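Local coordinates for protein berberine bridge enzyme-like 28 (Arabidopsis thaliana, PDB 5D79) that is an FAD-dependent oxidoreductase of the berberine bridge enzyme-like family, secreted by the plant and involved in its adaptation to salt stress, at residues M334-I337 with E338-W342; D438-K441 with T442-D445; S408-A411 with E412-P416. All coordinates share one frame; numbering follows the deposited sequence.

Contact 1. Residues M334-I337 with E338-W342; sequences MSWI and ESVLW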
ATOM      1  N   MET A 334     -22.560  11.695  -5.584  1.00 22.46           N
ATOM      2  CA  MET A 334     -22.574  10.382  -6.230  1.00 20.43           C
ATOM      3  C   MET A 334     -22.554   9.313  -5.144  1.00 21.79           C
ATOM      4  O   MET A 334     -22.546   9.644  -3.960  1.00 21.86           O
ATOM      5  CB  MET A 334     -21.377  10.214  -7.175  1.00 16.04           C
ATOM      6  CG  MET A 334     -20.017  10.300  -6.474  1.00 15.33           C
ATOM      7  SD  MET A 334     -18.624  10.226  -7.609  1.00 15.09           S
ATOM      8  CE  MET A 334     -18.928  11.658  -8.614  1.00 18.07           C
ATOM      9  N   SER A 335     -22.547   8.039  -5.538  1.00 21.12           N
ATOM     10  CA  SER A 335     -22.439   6.953  -4.559  1.00 20.71           C
ATOM     11  C   SER A 335     -20.975   6.764  -4.146  1.00 18.71           C
ATOM     12  O   SER A 335     -20.074   7.275  -4.799  1.00 16.88           O
ATOM     13  CB  SER A 335     -23.018   5.659  -5.127  1.00 18.76           C
ATOM     14  OG  SER A 335     -22.196   5.160  -6.164  1.00 18.00           O
ATOM     15  N   TRP A 336     -20.728   6.045  -3.058  1.00 16.65           N
ATOM     16  CA  TRP A 336     -19.348   5.836  -2.650  1.00 15.05           C
ATOM     17  C   TRP A 336     -18.606   5.025  -3.707  1.00 14.74           C
ATOM     18  O   TRP A 336     -17.469   5.333  -4.045  1.00 17.87           O
ATOM     19  CB  TRP A 336     -19.259   5.148  -1.283  1.00 16.81           C
ATOM     20  CG  TRP A 336     -17.909   4.586  -1.042  1.00 16.20           C
ATOM     21  CD1 TRP A 336     -16.803   5.250  -0.579  1.00 11.33           C
ATOM     22  CD2 TRP A 336     -17.496   3.237  -1.293  1.00 18.97           C
ATOM     23  NE1 TRP A 336     -15.729   4.393  -0.525  1.00 12.65           N
ATOM     24  CE2 TRP A 336     -16.124   3.153  -0.961  1.00 15.90           C
ATOM     25  CE3 TRP A 336     -18.153   2.090  -1.774  1.00 14.63           C
ATOM     26  CZ2 TRP A 336     -15.399   1.967  -1.085  1.00 16.51           C
ATOM     27  CZ3 TRP A 336     -17.430   0.916  -1.898  1.00 17.33           C
ATOM     28  CH2 TRP A 336     -16.065   0.862  -1.555  1.00 17.19           C
ATOM     29  N   ILE A 337     -19.250   4.002  -4.248  1.00 14.48           N
ATOM     30  CA  ILE A 337     -18.581   3.182  -5.233  1.00 13.26           C
ATOM     31  C   ILE A 337     -18.260   4.025  -6.475  1.00 22.79           C
ATOM     32  O   ILE A 337     -17.248   3.803  -7.136  1.00 22.86           O
ATOM     33  CB  ILE A 337     -19.424   1.923  -5.614  1.00 21.18           C
ATOM     34  CG1 ILE A 337     -18.619   0.996  -6.536  1.00 19.59           C
ATOM     35  CG2 ILE A 337     -20.769   2.298  -6.253  1.00 23.64           C
ATOM     36  CD1 ILE A 337     -17.311   0.520  -5.914  1.00 18.24           C
ATOM     37  N   GLU A 338     -19.099   5.005  -6.789  1.00 20.63           N
ATOM     38  CA  GLU A 338     -18.804   5.871  -7.921  1.00 18.75           C
ATOM     39  C   GLU A 338     -17.620   6.788  -7.591  1.00 19.72           C
ATOM     40  O   GLU A 338     -16.846   7.163  -8.478  1.00 17.51           O
ATOM     41  CB  GLU A 338     -20.044   6.674  -8.323  1.00 20.36           C
ATOM     42  CG  GLU A 338     -21.058   5.845  -9.110  1.00 22.78           C
ATOM     43  CD  GLU A 338     -22.320   6.612  -9.470  1.00 31.07           C
ATOM     44  OE1 GLU A 338     -22.769   7.460  -8.670  1.00 32.02           O
ATOM     45  OE2 GLU A 338     -22.868   6.363 -10.562  1.00 34.27           O
ATOM     46  N   SER A 339     -17.464   7.119  -6.311  1.00 20.07           N
ATOM     47  CA  SER A 339     -16.357   7.966  -5.865  1.00 19.54           C
ATOM     48  C   SER A 339     -15.022   7.214  -5.963  1.00 20.04           C
ATOM     49  O   SER A 339     -13.966   7.829  -6.105  1.00 20.98           O
ATOM     50  CB  SER A 339     -16.587   8.456  -4.436  1.00 14.47           C
ATOM     51  OG  SER A 339     -16.243   7.461  -3.494  1.00 15.84           O
ATOM     52  N   VAL A 340     -15.084   5.888  -5.890  1.00 17.82           N
ATOM     53  CA  VAL A 340     -13.918   5.039  -6.125  1.00 17.10           C
ATOM     54  C   VAL A 340     -13.403   5.201  -7.568  1.00 16.06           C
ATOM     55  O   VAL A 340     -12.209   5.375  -7.798  1.00 16.96           O
ATOM     56  CB  VAL A 340     -14.247   3.538  -5.843  1.00 14.85           C
ATOM     57  CG1 VAL A 340     -13.116   2.636  -6.294  1.00 11.84           C
ATOM     58  CG2 VAL A 340     -14.562   3.312  -4.364  1.00 16.60           C
ATOM     59  N   LEU A 341     -14.302   5.141  -8.540  1.00 15.63           N
ATOM     60  CA  LEU A 341     -13.912   5.371  -9.925  1.00 18.25           C
ATOM     61  C   LEU A 341     -13.377   6.784 -10.069  1.00 18.96           C
ATOM     62  O   LEU A 341     -12.451   7.046 -10.827  1.00 15.64           O
ATOM     63  CB  LEU A 341     -15.092   5.162 -10.884  1.00 17.95           C
ATOM     64  CG  LEU A 341     -15.429   3.760 -11.389  1.00 23.19           C
ATOM     65  CD1 LEU A 341     -15.926   2.907 -10.260  1.00 27.02           C
ATOM     66  CD2 LEU A 341     -16.483   3.846 -12.459  1.00 26.50           C
ATOM     67  N   TRP A 342     -13.987   7.698  -9.333  1.00 17.82           N
ATOM     68  CA  TRP A 342     -13.626   9.095  -9.414  1.00 15.24           C
ATOM     69  C   TRP A 342     -12.173   9.260  -9.009  1.00 16.22           C
ATOM     70  O   TRP A 342     -11.362   9.786  -9.761  1.00 16.78           O
ATOM     71  CB  TRP A 342     -14.546   9.917  -8.517  1.00 15.55           C
ATOM     72  CG  TRP A 342     -14.544  11.392  -8.765  1.00 17.19           C
ATOM     73  CD1 TRP A 342     -15.282  12.082  -9.702  1.00 17.76           C
ATOM     74  CD2 TRP A 342     -13.800  12.370  -8.044  1.00 13.73           C
ATOM     75  NE1 TRP A 342     -15.023  13.427  -9.603  1.00 15.83           N
ATOM     76  CE2 TRP A 342     -14.120  13.630  -8.593  1.00 15.74           C
ATOM     77  CE3 TRP A 342     -12.887  12.305  -6.988  1.00 15.91           C
ATOM     78  CZ2 TRP A 342     -13.555  14.813  -8.118  1.00 19.31           C
ATOM     79  CZ3 TRP A 342     -12.325  13.482  -6.518  1.00 14.63           C
ATOM     80  CH2 TRP A 342     -12.664  14.718  -7.081  1.00 14.25           C
TER
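Ser335 and Glu338 form a capping box at the start of helix 336-343. The N-cap oxygen Ser335 OG accepts from Glu338 N at 3.2 Å, and Glu338 OE1 reaches back to take Ser335 N, also at 3.2 Å, in an almost straight bond (177°) on the anti side of the carboxylate. Glu338 CG is anti to its own carbonyl carbon (chi1 -77°) and the chain runs extended beyond it, which turns the carboxylate back over the first turn and beside Met334 CB. Met334, at the end of strand 331-334, bends at chi3; its side chain and that of Trp342 cross at about a right angle, with Met334 CE 3.8 Å from Trp342 CD1, and SD makes an oblique Met-aromatic contact with the five-membered ring. The other tryptophan, Trp336, takes Val340 CG2 over one face, a CH-pi contact 3.9 Å from the six-membered ring centroid, while Tyr157 of helix 153-163 meets Trp336 edge-to-face. Lys257 of strand 253-260 makes a cation-pi contact with Trp342. Trp336 O accepts from both Val340 N and Ser339 OG, the hydroxyl lying in the carbonyl plane on a lone pair, 2.5 Å from Trp336 O.

Contact 2. Residues D438-K441 with T442-D445; sequences DKNK and TETD
The backbone leaves a short 3-10 turn at Asp438-Lys439 and winds into helix 441-458, with Asn440 O taking Glu443 N at 2.7 Å and Thr444 N more weakly. Asn440 and Glu443 cross obliquely, their amide and carboxylate planes 74° apart; Asn440 ND2 lies 3.3 Å from Glu443 CG, in the aliphatic part of the glutamate. Asn440-Lys441-Thr442 is a predicted N-glycosylation sequon, without a sugar in this structure. Lys441 CG points away from the backbone N (chi1 -177°), and the chain folds at chi3 and chi4, bringing NZ equally far from both carboxylate oxygens of Asp445. Thr444 OG1 sits 3.0 Å from Lys441 O and 2.5 Å from a water, which donates to Asp438 OD1 and so joins the 3-10 turn to the helix. Asp438 is held by hydrogen bonds at both oxygens, from Ser364 OG at OD2 and Trp433 NE1 at OD1, with Arg69 alongside. The Lys441 NZ to Asp445 OD1 salt bridge is long and weak at 3.5 Å, and Lys449 is a second weak partner of Asp445. Two acceptors, Asp445 OD1 and Lys441 O, stand 3.2 Å apart, a closeness the nearby amine would probably ease.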
ATOM      1  N   ASP A 438      13.589   2.563 -19.182  1.00 31.29           N
ATOM      2  CA  ASP A 438      14.331   1.639 -18.323  1.00 29.78           C
ATOM      3  C   ASP A 438      15.477   0.898 -19.043  1.00 35.27           C
ATOM      4  O   ASP A 438      16.337   0.311 -18.397  1.00 38.19           O
ATOM      5  CB  ASP A 438      13.376   0.621 -17.702  1.00 27.89           C
ATOM      6  CG  ASP A 438      12.464   1.228 -16.647  1.00 29.63           C
ATOM      7  OD1 ASP A 438      12.918   2.052 -15.824  1.00 29.72           O
ATOM      8  OD2 ASP A 438      11.276   0.863 -16.633  1.00 31.06           O
ATOM      9  N   LYS A 439      15.481   0.931 -20.372  1.00 34.32           N
ATOM     10  CA  LYS A 439      16.535   0.314 -21.185  1.00 37.35           C
ATOM     11  C   LYS A 439      17.944   0.849 -20.859  1.00 37.74           C
ATOM     12  O   LYS A 439      18.935   0.167 -21.115  1.00 42.00           O
ATOM     13  CB  LYS A 439      16.225   0.536 -22.669  1.00 37.50           C
ATOM     14  CG  LYS A 439      16.048   2.014 -22.994  1.00 42.64           C
ATOM     15  CD  LYS A 439      15.441   2.284 -24.351  1.00 46.03           C
ATOM     16  CE  LYS A 439      14.807   3.678 -24.385  1.00 47.54           C
ATOM     17  NZ  LYS A 439      15.476   4.643 -23.453  1.00 46.41           N
ATOM     18  N   ASN A 440      18.021   2.061 -20.307  1.00 35.78           N
ATOM     19  CA  ASN A 440      19.289   2.709 -19.950  1.00 39.33           C
ATOM     20  C   ASN A 440      19.240   3.210 -18.506  1.00 41.52           C
ATOM     21  O   ASN A 440      18.823   4.346 -18.254  1.00 40.96           O
ATOM     22  CB  ASN A 440      19.598   3.876 -20.907  1.00 43.11           C
ATOM     23  CG  ASN A 440      21.058   4.345 -20.835  1.00 47.78           C
ATOM     24  OD1 ASN A 440      21.808   3.938 -19.954  1.00 51.93           O
ATOM     25  ND2 ASN A 440      21.455   5.207 -21.767  1.00 47.45           N
ATOM     26  N   LYS A 441      19.662   2.359 -17.569  1.00 43.17           N
ATOM     27  CA  LYS A 441      19.543   2.628 -16.129  1.00 44.28           C
ATOM     28  C   LYS A 441      20.098   4.001 -15.757  1.00 47.43           C
ATOM     29  O   LYS A 441      19.543   4.721 -14.911  1.00 46.80           O
ATOM     30  CB  LYS A 441      20.263   1.540 -15.325  1.00 44.33           C
ATOM     31  CG  LYS A 441      20.136   1.681 -13.816  1.00 45.99           C
ATOM     32  CD  LYS A 441      21.328   1.057 -13.099  1.00 51.05           C
ATOM     33  CE  LYS A 441      22.650   1.734 -13.493  1.00 52.56           C
ATOM     34  NZ  LYS A 441      22.734   3.167 -13.062  1.00 50.69           N
ATOM     35  N   THR A 442      21.193   4.355 -16.419  1.00 47.13           N
ATOM     36  CA  THR A 442      21.870   5.626 -16.219  1.00 45.13           C
ATOM     37  C   THR A 442      20.937   6.804 -16.522  1.00 38.78           C
ATOM     38  O   THR A 442      21.035   7.862 -15.894  1.00 33.91           O
ATOM     39  CB  THR A 442      23.148   5.681 -17.093  1.00 49.97           C
ATOM     40  OG1 THR A 442      24.111   4.752 -16.573  1.00 50.55           O
ATOM     41  CG2 THR A 442      23.752   7.075 -17.123  1.00 49.90           C
ATOM     42  N   GLU A 443      20.012   6.603 -17.456  1.00 39.31           N
ATOM     43  CA  GLU A 443      19.069   7.651 -17.832  1.00 47.99           C
ATOM     44  C   GLU A 443      17.955   7.824 -16.796  1.00 47.10           C
ATOM     45  O   GLU A 443      17.502   8.946 -16.545  1.00 47.39           O
ATOM     46  CB  GLU A 443      18.457   7.362 -19.206  1.00 58.93           C
ATOM     47  CG  GLU A 443      19.452   7.385 -20.364  1.00 71.90           C
ATOM     48  CD  GLU A 443      19.707   8.778 -20.909  1.00 79.10           C
ATOM     49  OE1 GLU A 443      19.089   9.741 -20.403  1.00 78.57           O
ATOM     50  OE2 GLU A 443      20.522   8.906 -21.853  1.00 84.01           O
ATOM     51  N   THR A 444      17.516   6.721 -16.194  1.00 40.91           N
ATOM     52  CA  THR A 444      16.441   6.779 -15.208  1.00 33.22           C
ATOM     53  C   THR A 444      16.958   7.176 -13.830  1.00 25.10           C
ATOM     54  O   THR A 444      16.185   7.319 -12.889  1.00 23.91           O
ATOM     55  CB  THR A 444      15.707   5.433 -15.102  1.00 31.90           C
ATOM     56  OG1 THR A 444      16.594   4.444 -14.576  1.00 33.82           O
ATOM     57  CG2 THR A 444      15.229   4.994 -16.467  1.00 31.46           C
ATOM     58  N   ASP A 445      18.273   7.341 -13.726  1.00 25.17           N
ATOM     59  CA  ASP A 445      18.914   7.783 -12.493  1.00 30.72           C
ATOM     60  C   ASP A 445      18.392   9.140 -12.030  1.00 30.73           C
ATOM     61  O   ASP A 445      18.254   9.385 -10.830  1.00 32.16           O
ATOM     62  CB  ASP A 445      20.431   7.873 -12.678  1.00 38.11           C
ATOM     63  CG  ASP A 445      21.156   6.602 -12.286  1.00 40.85           C
ATOM     64  OD1 ASP A 445      20.488   5.599 -11.951  1.00 38.39           O
ATOM     65  OD2 ASP A 445      22.410   6.617 -12.330  1.00 44.01           O
TER
HETATM   66  O   HOH W   1      15.464   2.203 -14.856  1.00 45.61           O

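Contact 3. Residues S408-A411 with E412-P416; sequences SEMA and EYETP
The Tyr413 ring has Ala411 CB lying obliquely to it, 3.6 Å from Tyr413 CD1, and Glu414 CG over one face, 3.9 Å above the plane and offset toward the rim. The second flat group, the Glu414 carboxylate, is met from above its plane: Ala411 N donates to Glu414 OE1 at 2.7 Å along a nearly straight line (173°), 44° out of that plane. Its other oxygen, OE2, lies 3.5 Å from Met410 CE, the methyl that the bend at chi3 of Met410 turns toward the glutamate. Glu414 N returns a bond to Ala411 O at 3.2 Å, closing a type I beta turn over 411-414. Ala411 is thus gripped at both its N-H and its carbonyl by a single residue, whose side chain bonds back to the start of the turn. The Glu414 side chain can do this because its CG is anti to its carbonyl carbon (chi1 -69°) and the chain then stays extended back along the turn. Glu412 binds Asn502 through OE1, while Asn503 takes the carbonyls of Glu412 and Pro416, and Trp226 NE1, in helix 222-227, takes that of Tyr413. The turn follows helix 406-409, sits against the 501-503 segment between helices 488-500 and 504-514, and leads on toward strand 425-434.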
ATOM      1  N   SER A 408      -6.115   9.549  14.734  1.00 19.58           N
ATOM      2  CA  SER A 408      -5.506  10.028  15.971  1.00 20.97           C
ATOM      3  C   SER A 408      -6.312   9.507  17.160  1.00 18.79           C
ATOM      4  O   SER A 408      -5.854   9.508  18.311  1.00 17.06           O
ATOM      5  CB  SER A 408      -5.400  11.562  15.971  1.00 21.31           C
ATOM      6  OG  SER A 408      -6.666  12.185  15.904  1.00 25.59           O
ATOM      7  N   GLU A 409      -7.516   9.037  16.858  1.00 18.49           N
ATOM      8  CA  GLU A 409      -8.362   8.412  17.857  1.00 21.82           C
ATOM      9  C   GLU A 409      -7.730   7.105  18.315  1.00 22.71           C
ATOM     10  O   GLU A 409      -7.588   6.857  19.516  1.00 21.20           O
ATOM     11  CB  GLU A 409      -9.760   8.169  17.299  1.00 25.24           C
ATOM     12  CG  GLU A 409     -10.643   7.371  18.216  1.00 34.90           C
ATOM     13  CD  GLU A 409     -12.105   7.534  17.883  1.00 45.76           C
ATOM     14  OE1 GLU A 409     -12.907   6.681  18.325  1.00 49.29           O
ATOM     15  OE2 GLU A 409     -12.448   8.515  17.183  1.00 50.46           O
ATOM     16  N   MET A 410      -7.344   6.279  17.344  1.00 22.81           N
ATOM     17  CA  MET A 410      -6.654   5.018  17.617  1.00 20.58           C
ATOM     18  C   MET A 410      -5.265   5.245  18.207  1.00 19.67           C
ATOM     19  O   MET A 410      -4.572   6.187  17.805  1.00 20.78           O
ATOM     20  CB  MET A 410      -6.538   4.193  16.343  1.00 16.50           C
ATOM     21  CG  MET A 410      -7.853   3.626  15.862  1.00 17.98           C
ATOM     22  SD  MET A 410      -7.571   2.579  14.433  1.00 34.22           S
ATOM     23  CE  MET A 410      -6.880   1.111  15.195  1.00 16.37           C
ATOM     24  N   ALA A 411      -4.863   4.389  19.152  1.00 15.67           N
ATOM     25  CA  ALA A 411      -3.554   4.515  19.786  1.00 15.61           C
ATOM     26  C   ALA A 411      -2.515   3.723  19.008  1.00 18.44           C
ATOM     27  O   ALA A 411      -2.856   2.788  18.280  1.00 16.35           O
ATOM     28  CB  ALA A 411      -3.605   4.058  21.228  1.00 13.58           C
ATOM     29  N   GLU A 412      -1.247   4.108  19.153  1.00 18.27           N
ATOM     30  CA  GLU A 412      -0.145   3.479  18.420  1.00 19.88           C
ATOM     31  C   GLU A 412      -0.134   1.942  18.535  1.00 23.18           C
ATOM     32  O   GLU A 412       0.033   1.243  17.529  1.00 19.33           O
ATOM     33  CB  GLU A 412       1.191   4.047  18.916  1.00 20.07           C
ATOM     34  CG  GLU A 412       2.427   3.426  18.274  1.00 20.19           C
ATOM     35  CD  GLU A 412       3.719   3.875  18.930  1.00 21.65           C
ATOM     36  OE1 GLU A 412       3.710   4.105  20.163  1.00 27.24           O
ATOM     37  OE2 GLU A 412       4.736   4.006  18.212  1.00 16.70           O
ATOM     38  N   TYR A 413      -0.340   1.439  19.761  1.00 21.36           N
ATOM     39  CA  TYR A 413      -0.211   0.022  20.101  1.00 15.08           C
ATOM     40  C   TYR A 413      -1.287  -0.889  19.503  1.00 15.29           C
ATOM     41  O   TYR A 413      -1.133  -2.102  19.498  1.00 17.39           O
ATOM     42  CB  TYR A 413      -0.221  -0.141  21.631  1.00 17.44           C
ATOM     43  CG  TYR A 413      -1.626  -0.183  22.226  1.00 21.26           C
ATOM     44  CD1 TYR A 413      -2.284   0.985  22.600  1.00 18.40           C
ATOM     45  CD2 TYR A 413      -2.294  -1.398  22.411  1.00 15.74           C
ATOM     46  CE1 TYR A 413      -3.563   0.944  23.122  1.00 14.91           C
ATOM     47  CE2 TYR A 413      -3.574  -1.440  22.930  1.00 15.39           C
ATOM     48  CZ  TYR A 413      -4.200  -0.271  23.281  1.00 16.35           C
ATOM     49  OH  TYR A 413      -5.468  -0.323  23.795  1.00 16.78           O
ATOM     50  N   GLU A 414      -2.380  -0.320  19.015  1.00 13.11           N
ATOM     51  CA  GLU A 414      -3.537  -1.125  18.626  1.00 15.89           C
ATOM     52  C   GLU A 414      -3.291  -2.059  17.450  1.00 16.45           C
ATOM     53  O   GLU A 414      -3.753  -3.193  17.458  1.00 18.94           O
ATOM     54  CB  GLU A 414      -4.726  -0.219  18.314  1.00 17.54           C
ATOM     55  CG  GLU A 414      -5.282   0.459  19.565  1.00 23.53           C
ATOM     56  CD  GLU A 414      -6.541   1.253  19.297  1.00 26.45           C
ATOM     57  OE1 GLU A 414      -6.615   2.425  19.736  1.00 24.64           O
ATOM     58  OE2 GLU A 414      -7.452   0.698  18.648  1.00 30.37           O
ATOM     59  N   THR A 415      -2.602  -1.574  16.424  1.00 18.92           N
ATOM     60  CA  THR A 415      -2.161  -2.414  15.315  1.00 14.38           C
ATOM     61  C   THR A 415      -0.712  -2.038  15.050  1.00 13.85           C
ATOM     62  O   THR A 415      -0.261  -0.984  15.500  1.00 17.58           O
ATOM     63  CB  THR A 415      -3.027  -2.227  14.040  1.00 16.23           C
ATOM     64  OG1 THR A 415      -2.763  -0.951  13.455  1.00 21.92           O
ATOM     65  CG2 THR A 415      -4.515  -2.346  14.349  1.00 16.67           C
ATOM     66  N   PRO A 416       0.037  -2.894  14.344  1.00 13.97           N
ATOM     67  CA  PRO A 416       1.457  -2.580  14.126  1.00 16.80           C
ATOM     68  C   PRO A 416       1.730  -1.203  13.494  1.00 19.98           C
ATOM     69  O   PRO A 416       2.746  -0.591  13.851  1.00 20.13           O
ATOM     70  CB  PRO A 416       1.920  -3.712  13.206  1.00 16.97           C
ATOM     71  CG  PRO A 416       1.071  -4.875  13.626  1.00 14.23           C
ATOM     72  CD  PRO A 416      -0.288  -4.270  13.935  1.00 13.26           C
TER

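Along the chain the order is contact 1, contact 3, contact 2, each closing before the next opens. All three lie in connections of the seven-stranded antiparallel sheet: contact 1 begins on the last residue of edge strand 331-334 and runs into helix 336-343, contact 3 falls along the chain between strands 396-402 and 425-434, and contact 2 comes after 425-434. They do not touch; contacts 1 and 3 have nearest atoms about 17 Å apart, whereas contacts 2 and 3 lie on opposite sides of the chain's centre, their centres 41 Å apart. Each has a side chain about 12 to 14 Å from the bound FAD, so all three are connections outside direct contact with the flavin.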